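Local coordinates for beta 1-3 glucanase (Clostridium beijerinckii NCIMB 8052, PDB 5H4E), which probably hydrolyses the beta-1,3-glucosidic bonds of glucans as a family 64 glycoside hydrolase, at residues I26-V31 and S85-P90; G94-I99 and F136-M141. All blocks are in the same frame, centred on the assembly; numbering follows the deposited sequence.

Contact 1: residues I26-V31 and S85-P90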
loop_
_atom_site.group_PDB
_atom_site.type_symbol
_atom_site.label_atom_id
_atom_site.label_comp_id
_atom_site.label_asym_id
_atom_site.label_seq_id
_atom_site.Cartn_x
_atom_site.Cartn_y
_atom_site.Cartn_z
ATOM N N ILE A 26 -2.218 -21.857 -4.897
ATOM C CA ILE A 26 -1.828 -20.451 -4.941
ATOM C C ILE A 26 -2.298 -19.853 -6.259
ATOM O O ILE A 26 -2.040 -20.416 -7.318
ATOM C CB ILE A 26 -0.309 -20.299 -4.789
ATOM C CG1 ILE A 26 0.137 -20.845 -3.429
ATOM C CG2 ILE A 26 0.111 -18.829 -4.943
ATOM C CD1 ILE A 26 1.660 -20.898 -3.266
ATOM N N TYR A 27 -2.996 -18.724 -6.192
ATOM C CA TYR A 27 -3.548 -18.097 -7.388
ATOM C C TYR A 27 -3.003 -16.695 -7.589
ATOM O O TYR A 27 -2.964 -15.922 -6.644
ATOM C CB TYR A 27 -5.064 -18.021 -7.299
ATOM C CG TYR A 27 -5.748 -19.359 -7.153
ATOM C CD1 TYR A 27 -6.421 -19.930 -8.233
ATOM C CD2 TYR A 27 -5.741 -20.048 -5.940
ATOM C CE1 TYR A 27 -7.058 -21.153 -8.117
ATOM C CE2 TYR A 27 -6.387 -21.290 -5.815
ATOM C CZ TYR A 27 -7.044 -21.825 -6.913
ATOM O OH TYR A 27 -7.695 -23.041 -6.825
ATOM N N TRP A 28 -2.609 -16.350 -8.812
ATOM C CA TRP A 28 -2.213 -14.970 -9.077
ATOM C C TRP A 28 -2.968 -14.344 -10.248
ATOM O O TRP A 28 -3.396 -15.039 -11.180
ATOM C CB TRP A 28 -0.710 -14.883 -9.329
ATOM C CG TRP A 28 -0.269 -15.579 -10.573
ATOM C CD1 TRP A 28 0.161 -16.875 -10.681
ATOM C CD2 TRP A 28 -0.196 -15.025 -11.883
ATOM N NE1 TRP A 28 0.497 -17.153 -11.978
ATOM C CE2 TRP A 28 0.280 -16.036 -12.738
ATOM C CE3 TRP A 28 -0.487 -13.768 -12.421
ATOM C CZ2 TRP A 28 0.464 -15.833 -14.097
ATOM C CZ3 TRP A 28 -0.300 -13.572 -13.774
ATOM C CH2 TRP A 28 0.175 -14.598 -14.594
ATOM N N ALA A 29 -3.129 -13.027 -10.174
ATOM C CA ALA A 29 -3.673 -12.213 -11.254
ATOM C C ALA A 29 -2.989 -10.855 -11.210
ATOM O O ALA A 29 -2.705 -10.344 -10.128
ATOM C CB ALA A 29 -5.194 -12.058 -11.115
ATOM N N ILE A 30 -2.698 -10.273 -12.370
ATOM C CA ILE A 30 -2.179 -8.900 -12.406
ATOM C C ILE A 30 -3.179 -7.989 -13.102
ATOM O O ILE A 30 -3.562 -8.242 -14.244
ATOM C CB ILE A 30 -0.834 -8.800 -13.143
ATOM C CG1 ILE A 30 0.212 -9.688 -12.458
ATOM C CG2 ILE A 30 -0.352 -7.356 -13.181
ATOM C CD1 ILE A 30 1.525 -9.770 -13.238
ATOM N N VAL A 31 -3.579 -6.928 -12.416
ATOM C CA VAL A 31 -4.490 -5.949 -12.976
ATOM C C VAL A 31 -3.842 -4.578 -12.918
ATOM O O VAL A 31 -3.078 -4.281 -12.000
ATOM C CB VAL A 31 -5.838 -5.954 -12.232
ATOM C CG1 VAL A 31 -6.521 -7.293 -12.422
ATOM C CG2 VAL A 31 -5.629 -5.681 -10.746
ATOM N N SER A 85 3.858 -20.476 -12.809
ATOM C CA SER A 85 4.290 -19.948 -11.516
ATOM C C SER A 85 4.851 -18.536 -11.621
ATOM O O SER A 85 5.238 -17.931 -10.620
ATOM C CB SER A 85 5.345 -20.864 -10.898
ATOM O OG SER A 85 6.528 -20.870 -11.697
ATOM N N TYR A 86 4.899 -18.020 -12.839
ATOM C CA TYR A 86 5.502 -16.722 -13.107
ATOM C C TYR A 86 4.605 -15.920 -14.044
ATOM O O TYR A 86 3.801 -16.484 -14.789
ATOM C CB TYR A 86 6.891 -16.891 -13.726
ATOM C CG TYR A 86 6.845 -17.748 -14.976
ATOM C CD1 TYR A 86 6.959 -19.132 -14.892
ATOM C CD2 TYR A 86 6.628 -17.180 -16.233
ATOM C CE1 TYR A 86 6.881 -19.933 -16.034
ATOM C CE2 TYR A 86 6.546 -17.975 -17.385
ATOM C CZ TYR A 86 6.677 -19.347 -17.273
ATOM O OH TYR A 86 6.607 -20.140 -18.395
ATOM N N ALA A 87 4.771 -14.604 -14.007
ATOM C CA ALA A 87 4.101 -13.691 -14.918
ATOM C C ALA A 87 5.118 -12.880 -15.723
ATOM O O ALA A 87 6.207 -12.569 -15.226
ATOM C CB ALA A 87 3.186 -12.763 -14.141
ATOM N N TYR A 88 4.777 -12.562 -16.967
ATOM C CA TYR A 88 5.524 -11.559 -17.735
ATOM C C TYR A 88 4.778 -10.245 -17.684
ATOM O O TYR A 88 3.566 -10.240 -17.854
ATOM C CB TYR A 88 5.692 -11.968 -19.201
ATOM C CG TYR A 88 6.399 -13.275 -19.441
ATOM C CD1 TYR A 88 7.772 -13.385 -19.245
ATOM C CD2 TYR A 88 5.704 -14.389 -19.904
ATOM C CE1 TYR A 88 8.434 -14.568 -19.489
ATOM C CE2 TYR A 88 6.357 -15.585 -20.148
ATOM C CZ TYR A 88 7.723 -15.661 -19.943
ATOM O OH TYR A 88 8.393 -16.832 -20.170
ATOM N N ILE A 89 5.472 -9.130 -17.451
ATOM C CA ILE A 89 4.827 -7.828 -17.649
ATOM C C ILE A 89 5.589 -6.985 -18.656
ATOM O O ILE A 89 6.827 -7.050 -18.728
ATOM C CB ILE A 89 4.677 -6.997 -16.324
ATOM C CG1 ILE A 89 6.022 -6.812 -15.635
ATOM C CG2 ILE A 89 3.690 -7.655 -15.377
ATOM C CD1 ILE A 89 6.025 -5.656 -14.648
ATOM N N PRO A 90 4.843 -6.209 -19.457
ATOM C CA PRO A 90 5.393 -5.155 -20.301
ATOM C C PRO A 90 5.329 -3.866 -19.505
ATOM O O PRO A 90 4.954 -3.943 -18.333
ATOM C CB PRO A 90 4.434 -5.133 -21.485
ATOM C CG PRO A 90 3.108 -5.373 -20.825
ATOM C CD PRO A 90 3.384 -6.339 -19.657
#
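The carbonyl oxygen Tyr-86 O accepts a hydrogen bond from Gln-84 NE2 and is also touched by the indole of Trp-28, whose CZ2 lies obliquely 3.5 Å from Tyr-86 O. Gln-84 serves the ring as well, since its backbone oxygen accepts the hydrogen bond from Trp-28 NE1, so one residue just before 85-90 helps hold both partners. The motif is face-to-face packing of two beta sheets. Strand 26-31 and strand 86-89 belong to different sheets, and their axes pass 8.8 Å apart at only 7°, running the same way. No hydrogen bond joins the two segments, and side chains fill the gap. Trp-28 CG sits between its backbone N and carbonyl carbon (chi1 66°), and the six-membered ring of the indole offers one face to Ala-87. The methyl rests over that face in a CH-pi contact, Ala-87 CB lying 3.9 Å from the ring centroid. Ile-30, two residues on, also points toward the other sheet. Its chain is extended at chi2 (173°), which carries CD1 outward to meet Ala-87 CB at 3.5 Å. The small alanine is thus touched by both Trp-28 and Ile-30, the side chains of 26-31 that point toward it. Beyond it, Ile-30 and Ile-89 cross at about a right angle, with Ile-30 CD1 3.7 Å from Ile-89 CG2.

Contact 2: residues G94-I99 and F136-M141; sequences GARMYI and FEWAEM
The guanidinium of Arg-96 lies flat on the indole of Trp-138, the planes 13° apart and Arg-96 NH1 3.5 Å from Trp-138 CZ2. The aliphatic part of the arginine follows the same face, with Arg-96 CD 3.9 Å from the centroid of the five-membered ring in a CH-pi contact. Two hydrogen bonds steady the pair. Arg-96 NH1 donates 3.1 Å to Tyr-98 OH, which lies in the guanidinium plane, while Trp-138 NE1 gives an almost straight bond of 3.0 Å to Glu-140 OE2. Tyr-98 also packs obliquely against the indole, its CE1 3.5 Å from Trp-138 CE3. Behind this cluster, strands 95-101 and 136-144 are antiparallel neighbours in the sheet that also holds strand 26-33; Arg-96 with Glu-140 and Tyr-98 with Trp-138 are non-hydrogen-bonded pairs sharing one face. The hydrogen-bonded pairs between and flanking them carry the backbone bonds, among them Ile-99 N to Glu-137 O at 2.9 Å. On the other face Met-141 bends at chi2 and chi3, bringing its methyl CE to 3.8 Å from Met-97 CB, and Met-97 continues inward to Leu-11 and Val-13 of strand 9-16. Farther out, Asn-151 ND2 holds Glu-140 OE1, and Thr-153 and Asp-156 touch Trp-138.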
loop_
_atom_site.group_PDB
_atom_site.type_symbol
_atom_site.label_atom_id
_atom_site.label_comp_id
_atom_site.label_asym_id
_atom_site.label_seq_id
_atom_site.Cartn_x
_atom_site.Cartn_y
_atom_site.Cartn_z
ATOM N N GLY A 94 -0.018 1.638 -12.465
ATOM C CA GLY A 94 -1.014 1.403 -11.432
ATOM C C GLY A 94 -1.392 -0.059 -11.284
ATOM O O GLY A 94 -2.565 -0.395 -11.134
ATOM N N ALA A 95 -0.399 -0.940 -11.340
ATOM C CA ALA A 95 -0.678 -2.378 -11.387
ATOM C C ALA A 95 -0.651 -3.020 -10.007
ATOM O O ALA A 95 0.080 -2.566 -9.113
ATOM C CB ALA A 95 0.324 -3.080 -12.319
ATOM N N ARG A 96 -1.475 -4.052 -9.834
ATOM C CA ARG A 96 -1.453 -4.886 -8.640
ATOM C C ARG A 96 -1.385 -6.360 -9.029
ATOM O O ARG A 96 -2.161 -6.825 -9.870
ATOM C CB ARG A 96 -2.691 -4.651 -7.784
ATOM C CG ARG A 96 -2.799 -3.259 -7.221
ATOM C CD ARG A 96 -4.073 -3.146 -6.432
ATOM N NE ARG A 96 -4.117 -1.915 -5.675
ATOM C CZ ARG A 96 -5.011 -1.654 -4.730
ATOM N NH1 ARG A 96 -5.935 -2.552 -4.418
ATOM N NH2 ARG A 96 -4.967 -0.495 -4.086
ATOM N N MET A 97 -0.459 -7.094 -8.418
ATOM C CA MET A 97 -0.445 -8.542 -8.559
ATOM C C MET A 97 -1.059 -9.159 -7.317
ATOM O O MET A 97 -0.399 -9.242 -6.288
ATOM C CB MET A 97 0.979 -9.077 -8.760
ATOM C CG MET A 97 1.037 -10.592 -8.954
ATOM S SD MET A 97 2.709 -11.073 -9.458
ATOM C CE MET A 97 2.481 -12.779 -9.943
ATOM N N TYR A 98 -2.320 -9.573 -7.406
ATOM C CA TYR A 98 -2.983 -10.233 -6.282
ATOM C C TYR A 98 -2.546 -11.688 -6.225
ATOM O O TYR A 98 -2.558 -12.374 -7.238
ATOM C CB TYR A 98 -4.519 -10.183 -6.418
ATOM C CG TYR A 98 -5.141 -8.815 -6.263
ATOM C CD1 TYR A 98 -5.491 -8.331 -5.009
ATOM C CD2 TYR A 98 -5.420 -8.028 -7.374
ATOM C CE1 TYR A 98 -6.074 -7.093 -4.860
ATOM C CE2 TYR A 98 -5.999 -6.782 -7.236
ATOM C CZ TYR A 98 -6.330 -6.323 -5.971
ATOM O OH TYR A 98 -6.912 -5.086 -5.817
ATOM N N ILE A 99 -2.170 -12.152 -5.039
ATOM C CA ILE A 99 -1.779 -13.535 -4.848
ATOM C C ILE A 99 -2.581 -14.084 -3.676
ATOM O O ILE A 99 -2.427 -13.610 -2.549
ATOM C CB ILE A 99 -0.265 -13.676 -4.594
ATOM C CG1 ILE A 99 0.512 -13.113 -5.793
ATOM C CG2 ILE A 99 0.113 -15.162 -4.364
ATOM C CD1 ILE A 99 1.998 -12.990 -5.560
ATOM N N PHE A 136 -4.996 -13.451 1.249
ATOM C CA PHE A 136 -4.427 -12.813 0.058
ATOM C C PHE A 136 -3.555 -11.626 0.436
ATOM O O PHE A 136 -3.723 -11.031 1.506
ATOM C CB PHE A 136 -5.538 -12.352 -0.903
ATOM C CG PHE A 136 -6.313 -11.150 -0.417
ATOM C CD1 PHE A 136 -5.893 -9.865 -0.717
ATOM C CD2 PHE A 136 -7.475 -11.311 0.332
ATOM C CE1 PHE A 136 -6.594 -8.759 -0.268
ATOM C CE2 PHE A 136 -8.187 -10.209 0.779
ATOM C CZ PHE A 136 -7.746 -8.931 0.482
ATOM N N GLU A 137 -2.617 -11.310 -0.454
ATOM C CA GLU A 137 -1.863 -10.061 -0.433
ATOM C C GLU A 137 -1.798 -9.563 -1.875
ATOM O O GLU A 137 -2.210 -10.286 -2.796
ATOM C CB GLU A 137 -0.449 -10.260 0.134
ATOM C CG GLU A 137 -0.418 -10.843 1.531
ATOM C CD GLU A 137 -0.709 -9.813 2.626
ATOM O OE1 GLU A 137 -1.158 -8.681 2.319
ATOM O OE2 GLU A 137 -0.486 -10.145 3.806
ATOM N N TRP A 138 -1.312 -8.340 -2.084
ATOM C CA TRP A 138 -0.929 -7.931 -3.437
ATOM C C TRP A 138 0.404 -7.176 -3.442
ATOM O O TRP A 138 0.771 -6.516 -2.469
ATOM C CB TRP A 138 -2.042 -7.084 -4.112
ATOM C CG TRP A 138 -2.258 -5.685 -3.563
ATOM C CD1 TRP A 138 -1.538 -4.566 -3.870
ATOM C CD2 TRP A 138 -3.289 -5.258 -2.663
ATOM N NE1 TRP A 138 -2.041 -3.478 -3.204
ATOM C CE2 TRP A 138 -3.112 -3.874 -2.449
ATOM C CE3 TRP A 138 -4.336 -5.911 -2.012
ATOM C CZ2 TRP A 138 -3.943 -3.128 -1.609
ATOM C CZ3 TRP A 138 -5.163 -5.168 -1.170
ATOM C CH2 TRP A 138 -4.956 -3.791 -0.975
ATOM N N ALA A 139 1.150 -7.342 -4.530
ATOM C CA ALA A 139 2.315 -6.506 -4.816
ATOM C C ALA A 139 1.856 -5.336 -5.673
ATOM O O ALA A 139 0.989 -5.500 -6.546
ATOM C CB ALA A 139 3.393 -7.311 -5.531
ATOM N N GLU A 140 2.397 -4.146 -5.421
ATOM C CA GLU A 140 2.085 -2.983 -6.260
ATOM C C GLU A 140 3.269 -2.704 -7.179
ATOM O O GLU A 140 4.411 -2.844 -6.761
ATOM C CB GLU A 140 1.767 -1.761 -5.392
ATOM C CG GLU A 140 0.530 -1.992 -4.519
ATOM C CD GLU A 140 0.237 -0.861 -3.559
ATOM O OE1 GLU A 140 1.181 -0.172 -3.126
ATOM O OE2 GLU A 140 -0.948 -0.687 -3.213
ATOM N N MET A 141 3.015 -2.336 -8.434
ATOM C CA MET A 141 4.145 -2.067 -9.327
ATOM C C MET A 141 3.782 -1.160 -10.485
ATOM O O MET A 141 2.618 -1.045 -10.866
ATOM C CB MET A 141 4.726 -3.369 -9.873
ATOM C CG MET A 141 3.990 -3.913 -11.056
ATOM S SD MET A 141 3.885 -5.696 -10.908
ATOM C CE MET A 141 2.607 -5.742 -9.670
#

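Overall arrangement
Contact 1 joins two sheets through side chains, whereas contact 2 pairs neighbouring strands within one of them; their centres are about 9 Å apart. They meet in the antiparallel sheet, where strand 26-33 lies beside strand 95-101 and Val-31 O probably accepts a hydrogen bond from Arg-96 N. Along the chain they come in series: strand 86-92, in the mixed sheet, closes contact 1, and after the corner at Gly-94 strand 95-101 opens contact 2 in the other sheet. Met-97, on strand 95-101, touches Trp-28 and Ile-30 of contact 1. The chain thereby crosses between the packed sheets, and the two contacts border the same apolar interior between them.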